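Local coordinates for protein putative DD-carboxypeptidase TP_0574 (Treponema pallidum, PDB 1O75) that has zinc-stimulated carboxypeptidase activity on synthetic depsipeptides, binds penicillin and may act as a D,D-carboxypeptidase that lowers peptidoglycan cross-linking, at residues 50-55 against 151-156; 67-72 against 253-258; 281-286 against 302-307. The protein carries 2 engineered substitutions. One frame throughout, in Å; residues are numbered along the deposited sequence.

Interaction 1. Residues 50-55 against 151-156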
loop_
_atom_site.group_PDB
_atom_site.type_symbol
_atom_site.label_atom_id
_atom_site.label_comp_id
_atom_site.label_asym_id
_atom_site.label_seq_id
_atom_site.Cartn_x
_atom_site.Cartn_y
_atom_site.Cartn_z
ATOM N N PHE B 50 1.096 -28.892 12.175
ATOM C CA PHE B 50 -0.173 -28.415 11.637
ATOM C C PHE B 50 -1.375 -28.263 12.569
ATOM O O PHE B 50 -2.515 -28.154 12.099
ATOM C CB PHE B 50 -0.562 -29.259 10.415
ATOM C CG PHE B 50 0.398 -29.087 9.258
ATOM C CD1 PHE B 50 1.546 -29.876 9.162
ATOM C CD2 PHE B 50 0.192 -28.067 8.320
ATOM C CE1 PHE B 50 2.486 -29.644 8.136
ATOM C CE2 PHE B 50 1.119 -27.823 7.294
ATOM C CZ PHE B 50 2.263 -28.610 7.203
ATOM N N ASP B 51 -1.117 -28.232 13.868
ATOM C CA ASP B 51 -2.171 -28.054 14.871
ATOM C C ASP B 51 -2.802 -26.682 14.683
ATOM O O ASP B 51 -2.175 -25.785 14.129
ATOM C CB ASP B 51 -1.576 -28.123 16.267
ATOM C CG ASP B 51 -0.742 -29.355 16.470
ATOM O OD1 ASP B 51 -1.219 -30.282 17.161
ATOM O OD2 ASP B 51 0.387 -29.396 15.923
ATOM N N ALA B 52 -4.029 -26.514 15.172
ATOM C CA ALA B 52 -4.743 -25.243 15.033
ATOM C C ALA B 52 -3.983 -23.962 15.408
ATOM O O ALA B 52 -3.490 -23.798 16.541
ATOM C CB ALA B 52 -6.047 -25.307 15.801
ATOM N N VAL B 53 -3.919 -23.052 14.427
ATOM C CA VAL B 53 -3.274 -21.736 14.548
ATOM C C VAL B 53 -4.005 -20.818 15.563
ATOM O O VAL B 53 -4.910 -20.091 15.156
ATOM C CB VAL B 53 -3.269 -21.024 13.149
ATOM C CG1 VAL B 53 -2.753 -19.587 13.260
ATOM C CG2 VAL B 53 -2.409 -21.807 12.166
ATOM N N SER B 54 -3.617 -20.847 16.850
ATOM C CA SER B 54 -4.237 -20.018 17.907
ATOM C C SER B 54 -3.357 -18.853 18.388
ATOM O O SER B 54 -2.660 -18.965 19.405
ATOM C CB SER B 54 -4.587 -20.853 19.129
ATOM O OG SER B 54 -5.119 -20.008 20.148
ATOM N N ARG B 55 -3.448 -17.726 17.696
ATOM C CA ARG B 55 -2.616 -16.569 17.974
ATOM C C ARG B 55 -3.267 -15.288 18.502
ATOM O O ARG B 55 -4.480 -15.094 18.419
ATOM C CB ARG B 55 -1.866 -16.225 16.695
ATOM C CG ARG B 55 -2.817 -15.907 15.546
ATOM C CD ARG B 55 -2.100 -15.938 14.200
ATOM N NE ARG B 55 -1.597 -14.633 13.772
ATOM C CZ ARG B 55 -0.657 -14.471 12.841
ATOM N NH1 ARG B 55 -0.115 -15.532 12.253
ATOM N NH2 ARG B 55 -0.266 -13.252 12.480
ATOM N N LYS B 151 -8.091 -18.460 16.251
ATOM C CA LYS B 151 -7.624 -19.829 16.115
ATOM C C LYS B 151 -8.216 -20.335 14.814
ATOM O O LYS B 151 -9.431 -20.287 14.629
ATOM C CB LYS B 151 -8.112 -20.661 17.308
ATOM C CG LYS B 151 -7.672 -22.113 17.310
ATOM C CD LYS B 151 -8.093 -22.814 18.594
ATOM C CE LYS B 151 -8.095 -24.326 18.422
ATOM N NZ LYS B 151 -8.567 -25.062 19.649
ATOM N N VAL B 152 -7.351 -20.768 13.895
ATOM C CA VAL B 152 -7.793 -21.276 12.606
ATOM C C VAL B 152 -7.477 -22.782 12.533
ATOM O O VAL B 152 -6.322 -23.179 12.689
ATOM C CB VAL B 152 -7.083 -20.521 11.479
ATOM C CG1 VAL B 152 -7.715 -20.891 10.127
ATOM C CG2 VAL B 152 -7.178 -19.006 11.740
ATOM N N HIS B 153 -8.492 -23.602 12.274
ATOM C CA HIS B 153 -8.335 -25.060 12.258
ATOM C C HIS B 153 -8.075 -25.711 10.915
ATOM O O HIS B 153 -7.515 -26.814 10.854
ATOM C CB HIS B 153 -9.585 -25.739 12.817
ATOM C CG HIS B 153 -9.889 -25.384 14.235
ATOM N ND1 HIS B 153 -9.595 -26.019 15.394
ATOM C CD2 HIS B 153 -10.596 -24.253 14.583
ATOM C CE1 HIS B 153 -10.129 -25.265 16.413
ATOM N NE2 HIS B 153 -10.728 -24.206 15.897
ATOM N N GLY B 154 -8.530 -25.048 9.857
ATOM C CA GLY B 154 -8.399 -25.593 8.529
ATOM C C GLY B 154 -9.309 -24.911 7.527
ATOM O O GLY B 154 -9.731 -23.765 7.715
ATOM N N MET B 155 -9.632 -25.635 6.471
ATOM C CA MET B 155 -10.420 -25.103 5.377
ATOM C C MET B 155 -11.843 -25.635 5.338
ATOM O O MET B 155 -12.078 -26.838 5.457
ATOM C CB MET B 155 -9.681 -25.395 4.061
ATOM C CG MET B 155 -8.310 -24.690 3.983
ATOM S SD MET B 155 -7.166 -25.603 2.938
ATOM C CE MET B 155 -6.513 -26.743 4.184
ATOM N N LYS B 156 -12.798 -24.724 5.179
ATOM C CA LYS B 156 -14.206 -25.123 5.160
ATOM C C LYS B 156 -14.623 -25.817 3.880
ATOM O O LYS B 156 -15.450 -26.728 3.924
ATOM C CB LYS B 156 -15.127 -23.904 5.394
ATOM C CG LYS B 156 -15.057 -23.326 6.796
ATOM C CD LYS B 156 -16.172 -22.285 7.036
ATOM C CE LYS B 156 -16.042 -21.102 6.111
ATOM N NZ LYS B 156 -17.180 -20.113 6.233
#
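Val152 O is held by one hydrogen bond and one weaker CA-H...O contact from the 50-55 side. Val53 N donates to it at 3.0 Å over a bent path (136° at the hydrogen), from a point above the carbonyl plane, and Ala52 CA adds the CA-H...O contact at 3.5 Å. The return bond runs from Val152 N to Val53 O at 2.8 Å, although the position of that oxygen is less certain. The two N-H...O bonds make Val53 and Val152 an antiparallel hydrogen-bonded pair, with short strand axes at 174°. Both valines turn to the same face of the sheet and meet CB to CB at 4.2 Å; Tyr17 of helix 17-25 packs on Val152. On the opposite face the extended Lys151 chain, CG anti to the backbone N (chi1 -179°), runs alongside Ser54, CG to Ser54 CB 3.8 Å. Farther out, Lys151 CE presses tightly on Ala52 CB (3.5 Å), and His153 ND1 approaches the same methyl at 3.6 Å. His153 NE2 is hydrogen-bonded to Glu72 OE1, and Lys151 touches a bound xenon. Every conventional hydrogen bond joining 50-55 to 151-156 is therefore main chain to main chain, while side chains add aliphatic contact, the lysine lending its methylenes rather than its charge.

Interaction 2. Residues 67-72 against 253-258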
loop_
_atom_site.group_PDB
_atom_site.type_symbol
_atom_site.label_atom_id
_atom_site.label_comp_id
_atom_site.label_asym_id
_atom_site.label_seq_id
_atom_site.Cartn_x
_atom_site.Cartn_y
_atom_site.Cartn_z
ATOM N N PHE B 67 -14.262 -16.476 5.774
ATOM C CA PHE B 67 -14.924 -16.947 4.578
ATOM C C PHE B 67 -14.550 -18.365 4.134
ATOM O O PHE B 67 -15.431 -19.195 3.892
ATOM C CB PHE B 67 -14.676 -15.950 3.452
ATOM C CG PHE B 67 -15.252 -14.594 3.729
ATOM C CD1 PHE B 67 -16.617 -14.359 3.555
ATOM C CD2 PHE B 67 -14.445 -13.565 4.215
ATOM C CE1 PHE B 67 -17.176 -13.109 3.864
ATOM C CE2 PHE B 67 -14.993 -12.305 4.533
ATOM C CZ PHE B 67 -16.361 -12.085 4.354
ATOM N N GLN B 68 -13.253 -18.641 4.031
ATOM C CA GLN B 68 -12.784 -19.950 3.573
ATOM C C GLN B 68 -12.274 -20.879 4.665
ATOM O O GLN B 68 -12.112 -22.082 4.425
ATOM C CB GLN B 68 -11.656 -19.762 2.540
ATOM C CG GLN B 68 -12.131 -19.362 1.159
ATOM C CD GLN B 68 -12.560 -20.554 0.356
ATOM O OE1 GLN B 68 -13.849 -20.777 0.286
ATOM N NE2 GLN B 68 -11.724 -21.295 -0.184
ATOM N N TYR B 69 -12.013 -20.340 5.849
ATOM C CA TYR B 69 -11.450 -21.132 6.941
ATOM C C TYR B 69 -12.362 -21.324 8.155
ATOM O O TYR B 69 -13.280 -20.525 8.378
ATOM C CB TYR B 69 -10.138 -20.481 7.399
ATOM C CG TYR B 69 -9.155 -20.277 6.251
ATOM C CD1 TYR B 69 -8.279 -21.301 5.855
ATOM C CD2 TYR B 69 -9.137 -19.081 5.526
ATOM C CE1 TYR B 69 -7.401 -21.134 4.742
ATOM C CE2 TYR B 69 -8.264 -18.905 4.428
ATOM C CZ TYR B 69 -7.411 -19.939 4.047
ATOM O OH TYR B 69 -6.602 -19.785 2.950
ATOM N N ALA B 70 -12.080 -22.372 8.932
ATOM C CA ALA B 70 -12.819 -22.691 10.162
ATOM C C ALA B 70 -12.111 -21.855 11.215
ATOM O O ALA B 70 -11.003 -22.182 11.650
ATOM C CB ALA B 70 -12.706 -24.197 10.491
ATOM N N VAL B 71 -12.749 -20.769 11.629
ATOM C CA VAL B 71 -12.125 -19.839 12.565
ATOM C C VAL B 71 -12.861 -19.632 13.877
ATOM O O VAL B 71 -14.094 -19.615 13.902
ATOM C CB VAL B 71 -12.027 -18.439 11.908
ATOM C CG1 VAL B 71 -11.414 -17.412 12.898
ATOM C CG2 VAL B 71 -11.239 -18.533 10.610
ATOM N N GLU B 72 -12.104 -19.457 14.958
ATOM C CA GLU B 72 -12.697 -19.129 16.254
ATOM C C GLU B 72 -11.970 -17.889 16.734
ATOM O O GLU B 72 -10.757 -17.743 16.516
ATOM C CB GLU B 72 -12.494 -20.236 17.302
ATOM C CG GLU B 72 -13.292 -21.499 17.060
ATOM C CD GLU B 72 -13.013 -22.544 18.126
ATOM O OE1 GLU B 72 -11.844 -22.947 18.286
ATOM O OE2 GLU B 72 -13.961 -22.951 18.814
ATOM N N MET B 253 -11.400 -15.254 -2.274
ATOM C CA MET B 253 -12.555 -15.824 -1.561
ATOM C C MET B 253 -12.677 -17.323 -1.855
ATOM O O MET B 253 -13.497 -18.011 -1.261
ATOM C CB MET B 253 -13.854 -15.105 -1.933
ATOM C CG MET B 253 -13.975 -13.699 -1.313
ATOM S SD MET B 253 -13.977 -13.736 0.507
ATOM C CE MET B 253 -13.238 -12.220 0.882
ATOM N N ASN B 254 -11.862 -17.812 -2.783
ATOM C CA ASN B 254 -11.833 -19.241 -3.107
ATOM C C ASN B 254 -10.454 -19.850 -2.814
ATOM O O ASN B 254 -10.218 -21.056 -3.013
ATOM C CB ASN B 254 -12.218 -19.435 -4.569
ATOM C CG ASN B 254 -13.723 -19.368 -4.753
ATOM O OD1 ASN B 254 -14.443 -20.239 -4.273
ATOM N ND2 ASN B 254 -14.199 -18.319 -5.399
ATOM N N PHE B 255 -9.546 -19.004 -2.334
ATOM C CA PHE B 255 -8.192 -19.457 -2.010
ATOM C C PHE B 255 -8.155 -20.390 -0.813
ATOM O O PHE B 255 -8.752 -20.119 0.235
ATOM C CB PHE B 255 -7.290 -18.263 -1.702
ATOM C CG PHE B 255 -5.905 -18.650 -1.254
ATOM C CD1 PHE B 255 -4.914 -18.959 -2.194
ATOM C CD2 PHE B 255 -5.582 -18.670 0.103
ATOM C CE1 PHE B 255 -3.615 -19.273 -1.782
ATOM C CE2 PHE B 255 -4.282 -18.984 0.532
ATOM C CZ PHE B 255 -3.294 -19.283 -0.424
ATOM N N ASN B 256 -7.400 -21.475 -0.947
ATOM C CA ASN B 256 -7.277 -22.408 0.154
ATOM C C ASN B 256 -5.882 -22.451 0.788
ATOM O O ASN B 256 -5.715 -22.166 1.977
ATOM C CB ASN B 256 -7.621 -23.822 -0.314
ATOM C CG ASN B 256 -9.095 -24.142 -0.190
ATOM O OD1 ASN B 256 -9.751 -23.649 0.707
ATOM N ND2 ASN B 256 -9.611 -25.002 -1.072
ATOM N N THR B 257 -4.871 -22.798 -0.010
ATOM C CA THR B 257 -3.546 -22.965 0.571
ATOM C C THR B 257 -2.406 -22.912 -0.445
ATOM O O THR B 257 -2.629 -22.635 -1.641
ATOM C CB THR B 257 -3.562 -24.306 1.367
ATOM O OG1 THR B 257 -2.390 -24.422 2.181
ATOM C CG2 THR B 257 -3.681 -25.521 0.397
ATOM N N VAL B 258 -1.179 -23.148 0.035
ATOM C CA VAL B 258 -0.002 -23.125 -0.827
ATOM C C VAL B 258 0.927 -24.284 -0.499
ATOM O O VAL B 258 1.181 -24.581 0.677
ATOM C CB VAL B 258 0.864 -21.844 -0.628
ATOM C CG1 VAL B 258 1.880 -21.708 -1.793
ATOM C CG2 VAL B 258 0.001 -20.632 -0.538
HETATM O O HOH W 1 -12.095 -23.586 2.118
HETATM O O HOH W 2 -14.450 -21.868 -2.159
#
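The closely fitted part of this buried contact has two centres. At one, the bent Met253 side chain lies over a face of the Phe67 ring. Its SD is 4.0 Å from the ring centroid and 29° off the normal, a Met-aromatic contact, and CE follows over the same face as a CH-pi contact at 4.2 Å. Phe67 also meets Phe63 edge-to-face and touches Phe111, which packs against Met253 as well. At the other centre the Tyr69 side chain reaches across to the 253-258 backbone, where its hydroxyl donates to Asn256 O at 2.7 Å. The hydroxyl sits above the carbonyl plane, 45° out of it, and so is not on a lone pair. Tyr69 OH also lies 3.2 Å from Phe255 CD2, and the Tyr69 ring lies nearly parallel to that of His280.

Between these centres Gln68 is closely packed, but its amide is loosely bonded. CG, anti to the carbonyl carbon (chi1 -77°), lies 3.1 Å from Met253 O; the bend at chi2 then turns the amide toward the 253-258 backbone, its plane close to parallel with that of the Asn256 amide. NE2 gives a weak hydrogen bond of 3.2 Å to Phe255 O. The remaining polar links pass through water: one molecule donates to Gln68 O and Asn256 OD1, another to Gln68 OE1 and Asn254 OD1. Asn254, partly exposed, marks the wetter side and is tied by ND2 to Asp250 O.

The segments belong to different Tp47 family regions, domain a and the E-set domain C. The contact thus joins the start of strand 69-85 to the start of strand 255-262, where Asn256 and Thr257 form a classic beta bulge against strand 311-319.

Interaction 3. Residues 281-286 against 302-307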
loop_
_atom_site.group_PDB
_atom_site.type_symbol
_atom_site.label_atom_id
_atom_site.label_comp_id
_atom_site.label_asym_id
_atom_site.label_seq_id
_atom_site.Cartn_x
_atom_site.Cartn_y
_atom_site.Cartn_z
ATOM N N SER B 281 -2.251 -17.329 7.165
ATOM C CA SER B 281 -2.022 -16.339 8.206
ATOM C C SER B 281 -0.635 -16.532 8.797
ATOM O O SER B 281 0.121 -15.587 8.928
ATOM C CB SER B 281 -3.080 -16.429 9.300
ATOM O OG SER B 281 -2.889 -15.346 10.179
ATOM N N ALA B 282 -0.280 -17.758 9.141
ATOM C CA ALA B 282 1.061 -17.980 9.661
ATOM C C ALA B 282 2.087 -17.983 8.513
ATOM O O ALA B 282 3.159 -17.393 8.636
ATOM C CB ALA B 282 1.119 -19.320 10.421
ATOM N N ASP B 283 1.745 -18.617 7.388
ATOM C CA ASP B 283 2.682 -18.747 6.263
ATOM C C ASP B 283 2.302 -18.024 4.988
ATOM O O ASP B 283 3.135 -17.877 4.077
ATOM C CB ASP B 283 2.870 -20.232 5.919
ATOM C CG ASP B 283 3.181 -21.069 7.139
ATOM O OD1 ASP B 283 3.990 -20.620 7.974
ATOM O OD2 ASP B 283 2.617 -22.169 7.271
ATOM N N SER B 284 1.042 -17.606 4.898
ATOM C CA SER B 284 0.595 -16.898 3.704
ATOM C C SER B 284 -0.420 -15.843 4.104
ATOM O O SER B 284 -1.082 -15.970 5.131
ATOM C CB SER B 284 -0.039 -17.851 2.684
ATOM O OG SER B 284 -1.084 -18.644 3.237
ATOM N N TRP B 285 -0.541 -14.808 3.288
ATOM C CA TRP B 285 -1.489 -13.765 3.620
ATOM C C TRP B 285 -1.848 -12.941 2.404
ATOM O O TRP B 285 -1.133 -12.949 1.376
ATOM C CB TRP B 285 -0.931 -12.884 4.750
ATOM C CG TRP B 285 0.424 -12.333 4.476
ATOM C CD1 TRP B 285 0.721 -11.121 3.914
ATOM C CD2 TRP B 285 1.685 -13.000 4.683
ATOM N NE1 TRP B 285 2.082 -10.993 3.755
ATOM C CE2 TRP B 285 2.699 -12.129 4.215
ATOM C CE3 TRP B 285 2.053 -14.242 5.213
ATOM C CZ2 TRP B 285 4.061 -12.468 4.256
ATOM C CZ3 TRP B 285 3.410 -14.582 5.254
ATOM C CH2 TRP B 285 4.393 -13.697 4.777
ATOM N N TRP B 286 -3.004 -12.287 2.505
ATOM C CA TRP B 286 -3.495 -11.421 1.447
ATOM C C TRP B 286 -4.463 -10.430 2.095
ATOM O O TRP B 286 -4.920 -10.668 3.217
ATOM C CB TRP B 286 -4.198 -12.225 0.332
ATOM C CG TRP B 286 -5.200 -13.259 0.766
ATOM C CD1 TRP B 286 -5.010 -14.619 0.796
ATOM C CD2 TRP B 286 -6.556 -13.039 1.185
ATOM N NE1 TRP B 286 -6.159 -15.248 1.202
ATOM C CE2 TRP B 286 -7.124 -14.312 1.449
ATOM C CE3 TRP B 286 -7.346 -11.899 1.355
ATOM C CZ2 TRP B 286 -8.446 -14.476 1.881
ATOM C CZ3 TRP B 286 -8.675 -12.058 1.788
ATOM C CH2 TRP B 286 -9.204 -13.347 2.046
ATOM N N PHE B 302 10.759 -23.591 11.627
ATOM C CA PHE B 302 9.470 -24.148 12.030
ATOM C C PHE B 302 9.490 -25.648 11.818
ATOM O O PHE B 302 10.091 -26.132 10.864
ATOM C CB PHE B 302 8.321 -23.558 11.202
ATOM C CG PHE B 302 8.041 -22.085 11.466
ATOM C CD1 PHE B 302 8.715 -21.376 12.467
ATOM C CD2 PHE B 302 7.072 -21.419 10.713
ATOM C CE1 PHE B 302 8.422 -20.017 12.710
ATOM C CE2 PHE B 302 6.768 -20.085 10.939
ATOM C CZ PHE B 302 7.446 -19.371 11.945
ATOM N N ASP B 303 8.820 -26.397 12.680
ATOM C CA ASP B 303 8.817 -27.847 12.512
ATOM C C ASP B 303 8.242 -28.301 11.176
ATOM O O ASP B 303 8.728 -29.280 10.594
ATOM C CB ASP B 303 8.047 -28.532 13.635
ATOM C CG ASP B 303 8.690 -28.333 15.000
ATOM O OD1 ASP B 303 9.908 -28.050 15.074
ATOM O OD2 ASP B 303 7.962 -28.467 15.998
ATOM N N ARG B 304 7.210 -27.605 10.676
ATOM C CA ARG B 304 6.624 -28.019 9.408
ATOM C C ARG B 304 7.522 -27.747 8.208
ATOM O O ARG B 304 7.197 -28.154 7.092
ATOM C CB ARG B 304 5.246 -27.368 9.193
ATOM C CG ARG B 304 5.215 -25.826 9.116
ATOM C CD ARG B 304 3.724 -25.322 9.072
ATOM N NE ARG B 304 3.656 -23.865 9.222
ATOM C CZ ARG B 304 3.778 -23.222 10.385
ATOM N NH1 ARG B 304 3.943 -23.906 11.505
ATOM N NH2 ARG B 304 3.831 -21.889 10.424
ATOM N N PHE B 305 8.629 -27.049 8.432
ATOM C CA PHE B 305 9.598 -26.742 7.370
ATOM C C PHE B 305 10.979 -27.350 7.689
ATOM O O PHE B 305 12.001 -26.938 7.144
ATOM C CB PHE B 305 9.732 -25.217 7.176
ATOM C CG PHE B 305 8.432 -24.545 6.794
ATOM C CD1 PHE B 305 7.650 -25.075 5.781
ATOM C CD2 PHE B 305 7.988 -23.396 7.459
ATOM C CE1 PHE B 305 6.422 -24.478 5.425
ATOM C CE2 PHE B 305 6.764 -22.779 7.117
ATOM C CZ PHE B 305 5.977 -23.320 6.102
ATOM N N LYS B 306 10.988 -28.337 8.569
ATOM C CA LYS B 306 12.231 -28.977 8.982
ATOM C C LYS B 306 13.068 -29.417 7.778
ATOM O O LYS B 306 12.587 -30.162 6.934
ATOM C CB LYS B 306 11.921 -30.196 9.862
ATOM C CG LYS B 306 13.172 -30.823 10.459
ATOM C CD LYS B 306 12.865 -32.073 11.285
ATOM C CE LYS B 306 14.169 -32.775 11.665
ATOM N NZ LYS B 306 13.958 -33.855 12.673
ATOM N N GLY B 307 14.304 -28.928 7.704
ATOM C CA GLY B 307 15.198 -29.295 6.621
ATOM C C GLY B 307 15.243 -28.277 5.499
ATOM O O GLY B 307 16.056 -28.391 4.580
#
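A bidentate, side-on salt bridge between Asp283 and Arg304 ties the turn before strand 284-285 to a loop of the same E-set domain C. The two side chains meet tip to tip. Arg304 NH2 donates to Asp283 OD1 at 2.8 Å along a nearly straight path (168° at the hydrogen), and NE donates to OD2, also at 2.8 Å. Each carboxylate oxygen offers its syn lone pair, and both lie near the guanidinium plane, even though the two flat groups are twisted 36° apart. This two-point grip limits rotation of either group about its last bond.

Around the pair, Ala282 CB lies 3.7 Å from Arg304 NH2. The edge of the Phe305 ring reaches Asp283 OD1 through CE2 at 3.6 Å, and the Phe302 ring edge approaches that oxygen from farther off. Burial costs both groups solvation; the paired opposite charges and the two bonds would be expected to offset that and keep both ionised.

Second-shell bonds fix the partners: Lys279 N donates to Asp283 OD2, while Arg304 NH2 also binds Asp46 O. In the loop, a short 3-10 segment at 303-304 launches the arginine, whose chain runs extended from CG to NE. With chi1 at 62°, in the crowded position between backbone N and carbonyl carbon, Arg304 CG itself lies 3.8 Å above the plane of the Phe305 ring, over its centre.

In the fold
Interactions 1 and 2, with centres about 10 Å apart, both reach one sheet, through neighbouring strands 143-163 and 69-85, while 253-258 belongs to another. Lys151 N lies 2.8 Å from Glu72 O and Lys156 N 2.8 Å from Gln68 O, both probable hydrogen bonds. Interaction 3 lies about 12 Å from interaction 1 and about 15 Å from interaction 2, centre to centre. It meets the first where Phe50 CE1 packs 3.7 Å from Arg304 CB, and the second where Phe255 CD2 comes 3.6 Å from Trp286 NE1. Lys151 and Glu72, from interactions 1 and 2, help line a xenon pocket, the Lys151 side chain about 4 Å from the atom. The Phe305 side chain is about 7 Å from a different bound xenon.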